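Local coordinates for protein aldehyde dehydrogenase (Burkholderia vietnamiensis, PDB 5KF0) that probably oxidises aldehydes to carboxylic acids with a nicotinamide cofactor, and is seen here with NADPH bound, at residues E109-L113 with N162-N166; N166-H170 with F447-N451; H170-P174 with E465-I471; G100-D105 with P325-F331. All coordinates share one frame. Where two conformers were deposited one is given. Numbering follows the deposited sequence.

Contact 1. Residues E109-L113 with N162-N166; sequences EVTRL and NFPLN. With NDP (NADPH dihydro-nicotinamide-adenine-dinucleotide phosphate), chain E; ACT (acetate ion), chain H.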
# COMPACT_ATOMS: atom_id res chain seq x y z
N GLU A 109 26.82 14.94 -9.67
CA GLU A 109 26.50 14.55 -8.30
C GLU A 109 25.74 15.65 -7.57
O GLU A 109 24.87 15.35 -6.73
CB GLU A 109 27.77 14.18 -7.51
CG GLU A 109 27.42 13.73 -6.09
CD GLU A 109 28.58 13.24 -5.26
OE1 GLU A 109 29.66 12.96 -5.80
OE2 GLU A 109 28.39 13.14 -4.02
N VAL A 110 26.04 16.92 -7.85
CA VAL A 110 25.25 17.99 -7.24
C VAL A 110 23.80 17.92 -7.71
O VAL A 110 22.87 18.13 -6.92
CB VAL A 110 25.89 19.37 -7.52
CG1 VAL A 110 25.08 20.49 -6.85
CG2 VAL A 110 27.34 19.39 -7.01
N THR A 111 23.58 17.59 -8.98
CA THR A 111 22.21 17.38 -9.44
C THR A 111 21.54 16.26 -8.65
O THR A 111 20.36 16.38 -8.28
CB THR A 111 22.20 17.07 -10.94
OG1 THR A 111 22.74 18.19 -11.65
CG2 THR A 111 20.79 16.78 -11.44
N ARG A 112 22.28 15.19 -8.37
CA ARG A 112 21.74 14.08 -7.58
C ARG A 112 21.44 14.50 -6.15
O ARG A 112 20.43 14.08 -5.56
CB ARG A 112 22.73 12.92 -7.59
CG ARG A 112 22.92 12.27 -8.95
CD ARG A 112 21.83 11.26 -9.25
NE ARG A 112 21.79 10.18 -8.26
CZ ARG A 112 22.64 9.17 -8.22
NH1 ARG A 112 23.61 9.08 -9.14
NH2 ARG A 112 22.55 8.24 -7.28
N LEU A 113 22.33 15.30 -5.56
CA LEU A 113 22.11 15.83 -4.21
C LEU A 113 20.77 16.55 -4.14
O LEU A 113 19.99 16.35 -3.20
CB LEU A 113 23.25 16.79 -3.85
CG LEU A 113 23.01 17.77 -2.68
CD1 LEU A 113 22.92 17.02 -1.34
CD2 LEU A 113 24.09 18.85 -2.61
N ASN A 162 33.75 9.04 -1.82
CA ASN A 162 33.71 9.10 -3.28
C ASN A 162 32.48 9.80 -3.83
O ASN A 162 32.57 10.48 -4.86
CB ASN A 162 33.83 7.71 -3.89
CG ASN A 162 32.68 6.81 -3.52
OD1 ASN A 162 32.22 6.79 -2.37
ND2 ASN A 162 32.20 6.03 -4.49
N PHE A 163 31.32 9.65 -3.20
CA PHE A 163 30.12 10.43 -3.53
C PHE A 163 29.74 11.16 -2.25
O PHE A 163 28.70 10.86 -1.64
CB PHE A 163 28.96 9.57 -4.03
CG PHE A 163 29.31 8.56 -5.11
CD1 PHE A 163 30.27 8.83 -6.08
CD2 PHE A 163 28.65 7.35 -5.16
CE1 PHE A 163 30.56 7.89 -7.07
CE2 PHE A 163 28.93 6.41 -6.14
CZ PHE A 163 29.89 6.67 -7.09
N PRO A 164 30.56 12.10 -1.79
CA PRO A 164 30.36 12.63 -0.43
C PRO A 164 29.09 13.45 -0.28
O PRO A 164 28.49 13.43 0.80
CB PRO A 164 31.61 13.48 -0.19
CG PRO A 164 32.04 13.91 -1.56
CD PRO A 164 31.71 12.75 -2.47
N LEU A 165 28.67 14.16 -1.32
CA LEU A 165 27.43 14.92 -1.23
C LEU A 165 26.22 14.00 -1.23
O LEU A 165 25.40 14.03 -0.31
CB LEU A 165 27.32 15.92 -2.39
CG LEU A 165 28.27 17.12 -2.30
CD1 LEU A 165 28.13 18.00 -3.54
CD2 LEU A 165 27.98 17.91 -1.05
N ASN A 166 26.09 13.16 -2.26
CA ASN A 166 24.85 12.42 -2.40
C ASN A 166 24.70 11.31 -1.36
O ASN A 166 23.57 11.03 -0.93
CB ASN A 166 24.72 11.84 -3.80
CG ASN A 166 23.27 11.46 -4.11
OD1 ASN A 166 22.34 12.21 -3.78
ND2 ASN A 166 23.08 10.32 -4.72
PA NDP E . 36.08 3.62 4.25
O1A NDP E . 35.45 2.38 4.80
O2A NDP E . 37.60 3.56 4.25
O5B NDP E . 35.61 4.92 5.03
C5B NDP E . 34.19 5.24 5.01
C4B NDP E . 33.87 6.09 6.21
O4B NDP E . 34.00 5.30 7.41
C3B NDP E . 34.79 7.31 6.40
O3B NDP E . 34.05 8.39 6.97
C2B NDP E . 35.79 6.77 7.43
O2B NDP E . 36.44 7.79 8.22
C1B NDP E . 34.84 5.99 8.31
N9A NDP E . 35.49 5.01 9.18
C8A NDP E . 36.43 4.07 8.86
N7A NDP E . 36.77 3.30 9.87
C5A NDP E . 36.00 3.77 10.92
C6A NDP E . 35.88 3.37 12.27
N6A NDP E . 36.60 2.39 12.82
N1A NDP E . 35.00 4.04 13.05
C2A NDP E . 34.30 5.05 12.51
N3A NDP E . 34.33 5.52 11.26
C4A NDP E . 35.21 4.83 10.51
O3 NDP E . 35.55 3.85 2.77
PN NDP E . 35.91 4.91 1.64
O1N NDP E . 35.70 6.28 2.16
O2N NDP E . 37.30 4.58 1.15
O5D NDP E . 34.85 4.64 0.49
C5D NDP E . 34.92 3.57 -0.46
C4D NDP E . 34.06 2.43 0.03
O4D NDP E . 32.69 2.88 0.20
C3D NDP E . 34.01 1.26 -0.97
O3D NDP E . 34.10 -0.01 -0.33
C2D NDP E . 32.66 1.48 -1.65
O2D NDP E . 32.08 0.34 -2.28
C1D NDP E . 31.83 1.99 -0.49
N1N NDP E . 30.67 2.69 -1.03
C2N NDP E . 29.39 2.25 -0.81
C3N NDP E . 28.31 2.77 -1.43
C7N NDP E . 26.92 2.35 -1.12
O7N NDP E . 26.02 3.19 -1.19
N7N NDP E . 26.69 1.06 -0.84
C4N NDP E . 28.50 3.80 -2.49
C5N NDP E . 29.85 4.43 -2.40
C6N NDP E . 30.84 3.83 -1.76
P2B NDP E . 37.81 8.52 7.71
O1X NDP E . 38.06 8.10 6.31
O2X NDP E . 37.52 9.98 7.94
O3X NDP E . 38.91 8.07 8.65
C ACT H . 25.31 5.75 -6.34
O ACT H . 25.25 6.26 -7.50
OXT ACT H . 24.81 6.41 -5.40
CH3 ACT H . 25.95 4.43 -6.07
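Residues 109-113 are a turn in the first half of helix 103-123, while 162-166 run from a loop into the beginning of helix 164-178; the backbones come closest at Leu113 and Asn166, whose CA atoms are 4.7 Å apart. Glu109, fully extended, reaches to the backbone of 162-166. Its OE2 accepts from Asn166 N at 2.9 Å, and more weakly from Leu165 N, also at 2.9 Å; Pro164, being proline, has no amide hydrogen. The other oxygen of Glu109 pairs with Lys101. Val110 CG2 packs on Leu165 CD1 at 3.8 Å, with Leu113 beside them. Asn166 ND2 lies over a face of the Arg112 guanidinium, yet as two donors they do not bond: ND2 donates to Asp450 and OD1 is hydrogen-bonded to Thr116, while Arg112 turns to Asp450 and, weakly, an acetate. Asn-Phe-Pro at 162-164 is a family motif whose asparagine in relatives helps form the oxyanion hole. A buried carboxylate satisfies amides near the helix start, beside the nicotinamide, whose C6N is 3.3 Å from Asn162 OD1.

Contact 2. Residues N166-H170 with F447-N451; sequences NLAAH and FRVDN. With NDP (NADPH dihydro-nicotinamide-adenine-dinucleotide phosphate), chain E; ACT (acetate ion), chain H.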
# COMPACT_ATOMS: atom_id res chain seq x y z
N ASN A 166 26.09 13.16 -2.26
CA ASN A 166 24.85 12.42 -2.40
C ASN A 166 24.70 11.31 -1.36
O ASN A 166 23.57 11.03 -0.93
CB ASN A 166 24.72 11.84 -3.80
CG ASN A 166 23.27 11.46 -4.11
OD1 ASN A 166 22.34 12.21 -3.78
ND2 ASN A 166 23.08 10.32 -4.72
N LEU A 167 25.80 10.67 -0.95
CA LEU A 167 25.66 9.62 0.05
C LEU A 167 25.40 10.20 1.44
O LEU A 167 24.71 9.57 2.25
CB LEU A 167 26.87 8.71 0.03
CG LEU A 167 26.94 7.94 -1.29
CD1 LEU A 167 28.29 7.20 -1.39
CD2 LEU A 167 25.75 6.96 -1.47
N ALA A 168 25.90 11.40 1.73
CA ALA A 168 25.44 12.08 2.93
C ALA A 168 23.96 12.42 2.84
O ALA A 168 23.21 12.26 3.81
CB ALA A 168 26.27 13.35 3.17
N ALA A 169 23.51 12.87 1.66
CA ALA A 169 22.11 13.23 1.46
C ALA A 169 21.18 12.06 1.70
O ALA A 169 20.07 12.24 2.22
CB ALA A 169 21.89 13.78 0.04
N HIS A 170 21.61 10.84 1.34
CA HIS A 170 20.75 9.68 1.53
C HIS A 170 20.58 9.30 2.99
O HIS A 170 19.75 8.44 3.29
CB HIS A 170 21.28 8.49 0.70
CG HIS A 170 20.75 8.47 -0.69
ND1 HIS A 170 19.43 8.16 -0.98
CD2 HIS A 170 21.32 8.79 -1.88
CE1 HIS A 170 19.23 8.27 -2.28
NE2 HIS A 170 20.36 8.65 -2.85
N PHE A 447 23.92 1.98 -12.58
CA PHE A 447 22.79 2.91 -12.58
C PHE A 447 22.10 2.94 -11.21
O PHE A 447 21.83 1.89 -10.62
CB PHE A 447 21.77 2.51 -13.65
CG PHE A 447 20.51 3.34 -13.60
CD1 PHE A 447 20.48 4.59 -14.21
CD2 PHE A 447 19.39 2.91 -12.92
CE1 PHE A 447 19.34 5.38 -14.14
CE2 PHE A 447 18.25 3.70 -12.85
CZ PHE A 447 18.23 4.93 -13.47
N ARG A 448 21.81 4.16 -10.74
CA ARG A 448 20.97 4.39 -9.57
C ARG A 448 20.17 5.67 -9.79
O ARG A 448 20.70 6.66 -10.28
CB ARG A 448 21.81 4.53 -8.30
CG ARG A 448 20.96 4.81 -7.04
CD ARG A 448 21.85 4.99 -5.81
NE ARG A 448 21.05 5.12 -4.60
CZ ARG A 448 21.57 5.28 -3.38
NH1 ARG A 448 22.89 5.38 -3.22
NH2 ARG A 448 20.76 5.33 -2.33
N VAL A 449 18.89 5.63 -9.43
CA VAL A 449 18.06 6.83 -9.34
C VAL A 449 17.61 6.94 -7.89
O VAL A 449 17.38 5.93 -7.21
CB VAL A 449 16.90 6.78 -10.36
CG1 VAL A 449 16.04 5.54 -10.18
CG2 VAL A 449 16.05 8.06 -10.31
N ASP A 450 17.53 8.17 -7.38
CA ASP A 450 17.65 8.31 -5.93
C ASP A 450 16.40 7.94 -5.15
O ASP A 450 16.48 7.83 -3.92
CB ASP A 450 18.10 9.73 -5.60
CG ASP A 450 19.52 9.98 -6.06
OD1 ASP A 450 20.43 9.30 -5.54
OD2 ASP A 450 19.73 10.82 -6.96
N ASN A 451 15.26 7.70 -5.80
CA ASN A 451 14.11 7.20 -5.06
C ASN A 451 14.09 5.68 -4.95
O ASN A 451 13.33 5.15 -4.12
CB ASN A 451 12.79 7.66 -5.71
CG ASN A 451 12.62 7.13 -7.11
OD1 ASN A 451 13.59 6.93 -7.84
ND2 ASN A 451 11.36 6.92 -7.52
PA NDP E . 36.08 3.62 4.25
O1A NDP E . 35.45 2.38 4.80
O2A NDP E . 37.60 3.56 4.25
O5B NDP E . 35.61 4.92 5.03
C5B NDP E . 34.19 5.24 5.01
C4B NDP E . 33.87 6.09 6.21
O4B NDP E . 34.00 5.30 7.41
C3B NDP E . 34.79 7.31 6.40
O3B NDP E . 34.05 8.39 6.97
C2B NDP E . 35.79 6.77 7.43
O2B NDP E . 36.44 7.79 8.22
C1B NDP E . 34.84 5.99 8.31
N9A NDP E . 35.49 5.01 9.18
C8A NDP E . 36.43 4.07 8.86
N7A NDP E . 36.77 3.30 9.87
C5A NDP E . 36.00 3.77 10.92
C6A NDP E . 35.88 3.37 12.27
N6A NDP E . 36.60 2.39 12.82
N1A NDP E . 35.00 4.04 13.05
C2A NDP E . 34.30 5.05 12.51
N3A NDP E . 34.33 5.52 11.26
C4A NDP E . 35.21 4.83 10.51
O3 NDP E . 35.55 3.85 2.77
PN NDP E . 35.91 4.91 1.64
O1N NDP E . 35.70 6.28 2.16
O2N NDP E . 37.30 4.58 1.15
O5D NDP E . 34.85 4.64 0.49
C5D NDP E . 34.92 3.57 -0.46
C4D NDP E . 34.06 2.43 0.03
O4D NDP E . 32.69 2.88 0.20
C3D NDP E . 34.01 1.26 -0.97
O3D NDP E . 34.10 -0.01 -0.33
C2D NDP E . 32.66 1.48 -1.65
O2D NDP E . 32.08 0.34 -2.28
C1D NDP E . 31.83 1.99 -0.49
N1N NDP E . 30.67 2.69 -1.03
C2N NDP E . 29.39 2.25 -0.81
C3N NDP E . 28.31 2.77 -1.43
C7N NDP E . 26.92 2.35 -1.12
O7N NDP E . 26.02 3.19 -1.19
N7N NDP E . 26.69 1.06 -0.84
C4N NDP E . 28.50 3.80 -2.49
C5N NDP E . 29.85 4.43 -2.40
C6N NDP E . 30.84 3.83 -1.76
P2B NDP E . 37.81 8.52 7.71
O1X NDP E . 38.06 8.10 6.31
O2X NDP E . 37.52 9.98 7.94
O3X NDP E . 38.91 8.07 8.65
C ACT H . 25.31 5.75 -6.34
O ACT H . 25.25 6.26 -7.50
OXT ACT H . 24.81 6.41 -5.40
CH3 ACT H . 25.95 4.43 -6.07
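Asp450 is the polar hub where the loop 447-451 meets helix residues 166-170. Its OD1 accepts two nearly linear hydrogen bonds, from His170 NE2 at 2.8 Å and from Asn166 ND2 at 3.0 Å, while OD2 forms a salt bridge with Arg112. An aspartate suits the place, since a short carboxylate can serve several donors in a buried setting. Asn166 is satisfied at both ends of its amide, for its OD1 bonds to Thr116; the remaining ring nitrogen of His170, ND1, is hydrogen-bonded to a water. Arg448, stretched out in all its side-chain torsions, lays its guanidinium flat on the imidazole, centres 3.8 Å apart and planes at 17°. The stack leaves the edge of the cation open to acceptors: Arg448 NH1 donates to acetate OXT at 3.1 Å. Leu167 CD2 is 3.7 Å from Arg448 NH1, and Leu167 CD1 meets NADPH C5N at 3.3 Å, giving the nicotinamide an apolar wall. Thr116 of helix 103-123 touches both His170 and Asp450, so the site lies between that helix, helix 164-178 and the loop joining strands 438-441 and 461-462, whose far side packs on a second subunit.

Contact 3. Residues H170-P174 with E465-I471; sequences HKVAP and EGIRYAI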
# COMPACT_ATOMS: atom_id res chain seq x y z
N HIS A 170 21.61 10.84 1.34
CA HIS A 170 20.75 9.68 1.53
C HIS A 170 20.58 9.30 2.99
O HIS A 170 19.75 8.44 3.29
CB HIS A 170 21.28 8.49 0.70
CG HIS A 170 20.75 8.47 -0.69
ND1 HIS A 170 19.43 8.16 -0.98
CD2 HIS A 170 21.32 8.79 -1.88
CE1 HIS A 170 19.23 8.27 -2.28
NE2 HIS A 170 20.36 8.65 -2.85
N LYS A 171 21.31 9.94 3.91
CA LYS A 171 21.06 9.80 5.34
C LYS A 171 20.43 11.05 5.93
O LYS A 171 19.43 10.96 6.65
CB LYS A 171 22.37 9.47 6.08
CG LYS A 171 23.08 8.23 5.49
CD LYS A 171 24.30 7.82 6.32
CE LYS A 171 25.15 6.79 5.57
NZ LYS A 171 24.40 5.51 5.32
N VAL A 172 20.99 12.22 5.62
CA VAL A 172 20.52 13.49 6.17
C VAL A 172 19.08 13.77 5.75
O VAL A 172 18.24 14.15 6.58
CB VAL A 172 21.46 14.63 5.72
CG1 VAL A 172 20.86 16.00 6.06
CG2 VAL A 172 22.84 14.47 6.37
N ALA A 173 18.80 13.66 4.45
CA ALA A 173 17.48 14.08 3.97
C ALA A 173 16.36 13.21 4.55
O ALA A 173 15.35 13.77 5.01
CB ALA A 173 17.45 14.11 2.44
N PRO A 174 16.47 11.88 4.56
CA PRO A 174 15.41 11.08 5.21
C PRO A 174 15.34 11.30 6.71
O PRO A 174 14.24 11.25 7.28
CB PRO A 174 15.79 9.63 4.89
CG PRO A 174 16.96 9.67 3.99
CD PRO A 174 17.50 11.05 3.90
N GLU A 465 18.82 1.88 1.26
CA GLU A 465 18.58 3.32 1.20
C GLU A 465 17.71 3.61 -0.02
O GLU A 465 17.12 2.70 -0.62
CB GLU A 465 19.91 4.08 1.22
CG GLU A 465 20.51 4.07 2.64
CD GLU A 465 21.75 4.92 2.79
OE1 GLU A 465 22.40 5.23 1.77
OE2 GLU A 465 22.09 5.25 3.95
N GLY A 466 17.60 4.90 -0.37
CA GLY A 466 16.44 5.37 -1.11
C GLY A 466 15.45 5.90 -0.09
O GLY A 466 15.25 5.26 0.94
N ILE A 467 14.85 7.06 -0.34
CA ILE A 467 14.27 7.85 0.74
C ILE A 467 13.23 7.06 1.53
O ILE A 467 13.26 7.04 2.77
CB ILE A 467 13.65 9.15 0.20
CG1 ILE A 467 14.74 10.06 -0.38
CG2 ILE A 467 12.86 9.84 1.33
CD1 ILE A 467 15.88 10.39 0.58
N ARG A 468 12.27 6.43 0.84
CA ARG A 468 11.23 5.67 1.55
C ARG A 468 11.82 4.64 2.49
O ARG A 468 11.31 4.42 3.59
CB ARG A 468 10.31 4.96 0.55
CG ARG A 468 9.36 5.86 -0.20
CD ARG A 468 8.63 5.06 -1.28
NE ARG A 468 8.09 3.81 -0.74
CZ ARG A 468 7.60 2.83 -1.49
NH1 ARG A 468 7.57 2.95 -2.81
NH2 ARG A 468 7.14 1.72 -0.93
N TYR A 469 12.88 3.96 2.04
CA TYR A 469 13.43 2.83 2.77
C TYR A 469 14.29 3.30 3.93
O TYR A 469 14.27 2.69 5.01
CB TYR A 469 14.17 1.93 1.77
CG TYR A 469 13.29 1.82 0.54
CD1 TYR A 469 13.54 2.58 -0.60
CD2 TYR A 469 12.14 1.04 0.57
CE1 TYR A 469 12.68 2.54 -1.69
CE2 TYR A 469 11.27 1.01 -0.51
CZ TYR A 469 11.55 1.74 -1.63
OH TYR A 469 10.69 1.69 -2.70
N ALA A 470 14.99 4.42 3.75
CA ALA A 470 15.71 5.03 4.86
C ALA A 470 14.75 5.53 5.94
O ALA A 470 15.02 5.36 7.14
CB ALA A 470 16.58 6.17 4.33
N ILE A 471 13.62 6.13 5.55
CA ILE A 471 12.62 6.57 6.53
C ILE A 471 12.13 5.39 7.36
O ILE A 471 11.95 5.51 8.58
CB ILE A 471 11.46 7.29 5.82
CG1 ILE A 471 11.91 8.66 5.31
CG2 ILE A 471 10.26 7.47 6.78
CD1 ILE A 471 10.84 9.37 4.46
O HOH W 1 17.96 7.31 1.25
O HOH W 2 24.70 6.68 2.11
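Pro174 fills the apolar centre: its CG sits 3.6 Å from Ile467 CD1 and 3.5 Å from Ala470 CB, and its CB is 4.0 Å from Ile471 CG1. The small methyl of Ala470 lets the proline ring come close, while Ile467 CD1 also lies 4.4 Å from Ala173 CB. The short helix axes cross at -71°, 9.2 Å apart. Helix 164-178 is the connection of a beta-alpha-beta crossover, linking the adjacent parallel strands 155-158 and 182-185 of the Rossmann-like cofactor domain; here helix 467-473 packs against it. Gly466 takes the N-cap position with a phi of 94°, where a CB would jam against the preceding carbonyl oxygen. One water joins His170 O, His170 ND1 and, weakly, Gly466 N; His170 NE2 goes to Asp450. Farther out, Lys171 NZ makes a 2.7 Å salt bridge with Glu465 OE2. That ammonium also bonds to Ser234 and Thr236 of strand 232-236, and Glu465 OE1 accepts from a second water at 2.7 Å.

Contact 4. Residues G100-D105 with P325-F331; sequences GKPIND and PKDPSTF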
# COMPACT_ATOMS: atom_id res chain seq x y z
N GLY A 100 38.81 14.99 -6.21
CA GLY A 100 39.46 14.81 -7.50
C GLY A 100 38.51 14.32 -8.57
O GLY A 100 38.94 13.68 -9.53
N LYS A 101 37.23 14.63 -8.44
CA LYS A 101 36.19 14.10 -9.31
C LYS A 101 36.03 14.98 -10.55
O LYS A 101 35.86 16.20 -10.41
CB LYS A 101 34.87 14.00 -8.55
CG LYS A 101 33.70 13.41 -9.34
CD LYS A 101 32.51 13.17 -8.38
CE LYS A 101 31.33 12.50 -9.08
NZ LYS A 101 30.61 11.58 -8.11
N PRO A 102 36.10 14.41 -11.75
CA PRO A 102 35.95 15.22 -12.97
C PRO A 102 34.77 16.17 -12.89
O PRO A 102 33.69 15.81 -12.42
CB PRO A 102 35.76 14.17 -14.06
CG PRO A 102 36.61 13.02 -13.56
CD PRO A 102 36.39 13.00 -12.06
N ILE A 103 34.99 17.42 -13.33
CA ILE A 103 34.02 18.48 -13.05
C ILE A 103 32.64 18.15 -13.64
O ILE A 103 31.61 18.43 -13.02
CB ILE A 103 34.55 19.84 -13.54
CG1 ILE A 103 33.57 20.96 -13.15
CG2 ILE A 103 34.86 19.85 -15.04
CD1 ILE A 103 33.38 21.12 -11.64
N ASN A 104 32.61 17.52 -14.83
CA ASN A 104 31.33 17.10 -15.40
C ASN A 104 30.58 16.18 -14.45
O ASN A 104 29.36 16.29 -14.29
CB ASN A 104 31.54 16.38 -16.73
CG ASN A 104 31.99 17.31 -17.83
OD1 ASN A 104 31.67 18.50 -17.83
ND2 ASN A 104 32.73 16.76 -18.79
N ASP A 105 31.29 15.23 -13.85
CA ASP A 105 30.64 14.27 -12.97
C ASP A 105 30.37 14.86 -11.60
O ASP A 105 29.40 14.47 -10.93
CB ASP A 105 31.51 13.02 -12.87
CG ASP A 105 31.71 12.36 -14.22
OD1 ASP A 105 30.70 11.96 -14.82
OD2 ASP A 105 32.85 12.27 -14.69
N PRO A 325 40.99 16.90 -13.25
CA PRO A 325 39.52 16.85 -13.16
C PRO A 325 38.85 18.20 -13.38
O PRO A 325 37.65 18.24 -13.66
CB PRO A 325 39.27 16.31 -11.75
CG PRO A 325 40.51 16.64 -10.99
CD PRO A 325 41.63 16.53 -11.98
N LYS A 326 39.60 19.31 -13.31
CA LYS A 326 39.04 20.62 -13.63
C LYS A 326 38.81 20.81 -15.12
O LYS A 326 38.07 21.71 -15.52
CB LYS A 326 39.97 21.72 -13.09
CG LYS A 326 40.15 21.64 -11.58
CD LYS A 326 41.14 22.69 -11.08
CE LYS A 326 42.45 22.04 -10.66
NZ LYS A 326 42.28 21.04 -9.55
N ASP A 327 39.44 19.98 -15.94
CA ASP A 327 39.27 20.05 -17.39
C ASP A 327 37.94 19.39 -17.76
O ASP A 327 37.73 18.22 -17.40
CB ASP A 327 40.45 19.36 -18.05
CG ASP A 327 40.44 19.42 -19.57
OD1 ASP A 327 39.42 19.79 -20.18
OD2 ASP A 327 41.48 19.07 -20.15
N PRO A 328 37.01 20.09 -18.41
CA PRO A 328 35.73 19.46 -18.74
C PRO A 328 35.85 18.32 -19.74
O PRO A 328 34.87 17.59 -19.92
CB PRO A 328 34.90 20.62 -19.32
CG PRO A 328 35.92 21.60 -19.82
CD PRO A 328 37.05 21.51 -18.82
N SER A 329 37.00 18.14 -20.38
CA SER A 329 37.19 16.98 -21.25
C SER A 329 37.72 15.76 -20.51
O SER A 329 37.79 14.68 -21.10
CB SER A 329 38.13 17.32 -22.42
OG SER A 329 39.46 17.52 -21.98
N THR A 330 38.07 15.90 -19.23
CA THR A 330 38.60 14.76 -18.49
C THR A 330 37.48 13.81 -18.11
O THR A 330 36.45 14.23 -17.56
CB THR A 330 39.32 15.24 -17.23
OG1 THR A 330 40.52 15.91 -17.63
CG2 THR A 330 39.67 14.05 -16.32
N PHE A 331 37.67 12.53 -18.41
CA PHE A 331 36.80 11.49 -17.89
C PHE A 331 37.45 10.68 -16.78
O PHE A 331 36.76 10.29 -15.84
CB PHE A 331 36.34 10.56 -19.02
CG PHE A 331 35.19 9.67 -18.64
CD1 PHE A 331 33.93 10.20 -18.41
CD2 PHE A 331 35.37 8.30 -18.51
CE1 PHE A 331 32.87 9.37 -18.05
CE2 PHE A 331 34.31 7.48 -18.17
CZ PHE A 331 33.06 8.01 -17.94
O HOH W 3 35.26 16.71 -16.45
O HOH W 4 33.57 13.53 -17.38
O HOH W 5 34.23 10.23 -14.76
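Gly100 leaves helix 88-99 with a positive phi, a conformation easy for a residue lacking CB, and its carbonyl O rests 3.5 Å from Pro325 CB. Lys101 turns its side chain away from the other segment, where NZ finds Gln288, Tyr287 and Glu109. Pro102 occupies the N-cap position of helix 103-123, a place that demands no backbone donor; its CA is 3.5 Å from Pro325 O in a CA-H...O contact, and its CB meets Thr330 O at 3.6 Å. That same Pro325 O accepts from Ile103 N at 2.8 Å, satisfying an amide at the helix start that has no earlier turn to bond to. Ile103 CG2 packs 3.8 Å from Pro328 CA. Asn104 ND2 gives a weak hydrogen bond to Pro328 O at 2.6 Å, and Asn104 N bonds to a water that donates to both Asp327 O and Thr330 O. Asp105 OD2 takes hydrogens from two further waters, one linked to Thr330 O and the other to Phe331 O. The facing loop contains a type I beta turn from Asp327 to Thr330, combined with an Asx turn in which Ser329 N donates to Asp327 OD1 at 2.9 Å. The arrangement is partly buried packing of the loop between helices 306-319 and 338-353 on the start of helix 103-123.

In the fold
Contacts 1, 2 and 3 are buried and follow one another along helix 164-178, contacts 1 and 2 sharing Asn166 and contacts 2 and 3 sharing His170. Contact 4 is only partly buried, its centre about 20 Å from the centre of the chain, and joins the rest through helix 103-123, which it shares with contact 1. Chemistry changes with place: contacts 1 and 2, both touching the NADPH, rely on buried carboxylates, and the Arg112-Asp450 salt bridge ties them together. Contact 3 adds a helix crossing with an apolar centre and a buried Lys-Glu salt bridge at its edge. Contact 4 uses prolines, backbone carbonyls and waters, yet Lys101 links it to Glu109 of contact 1.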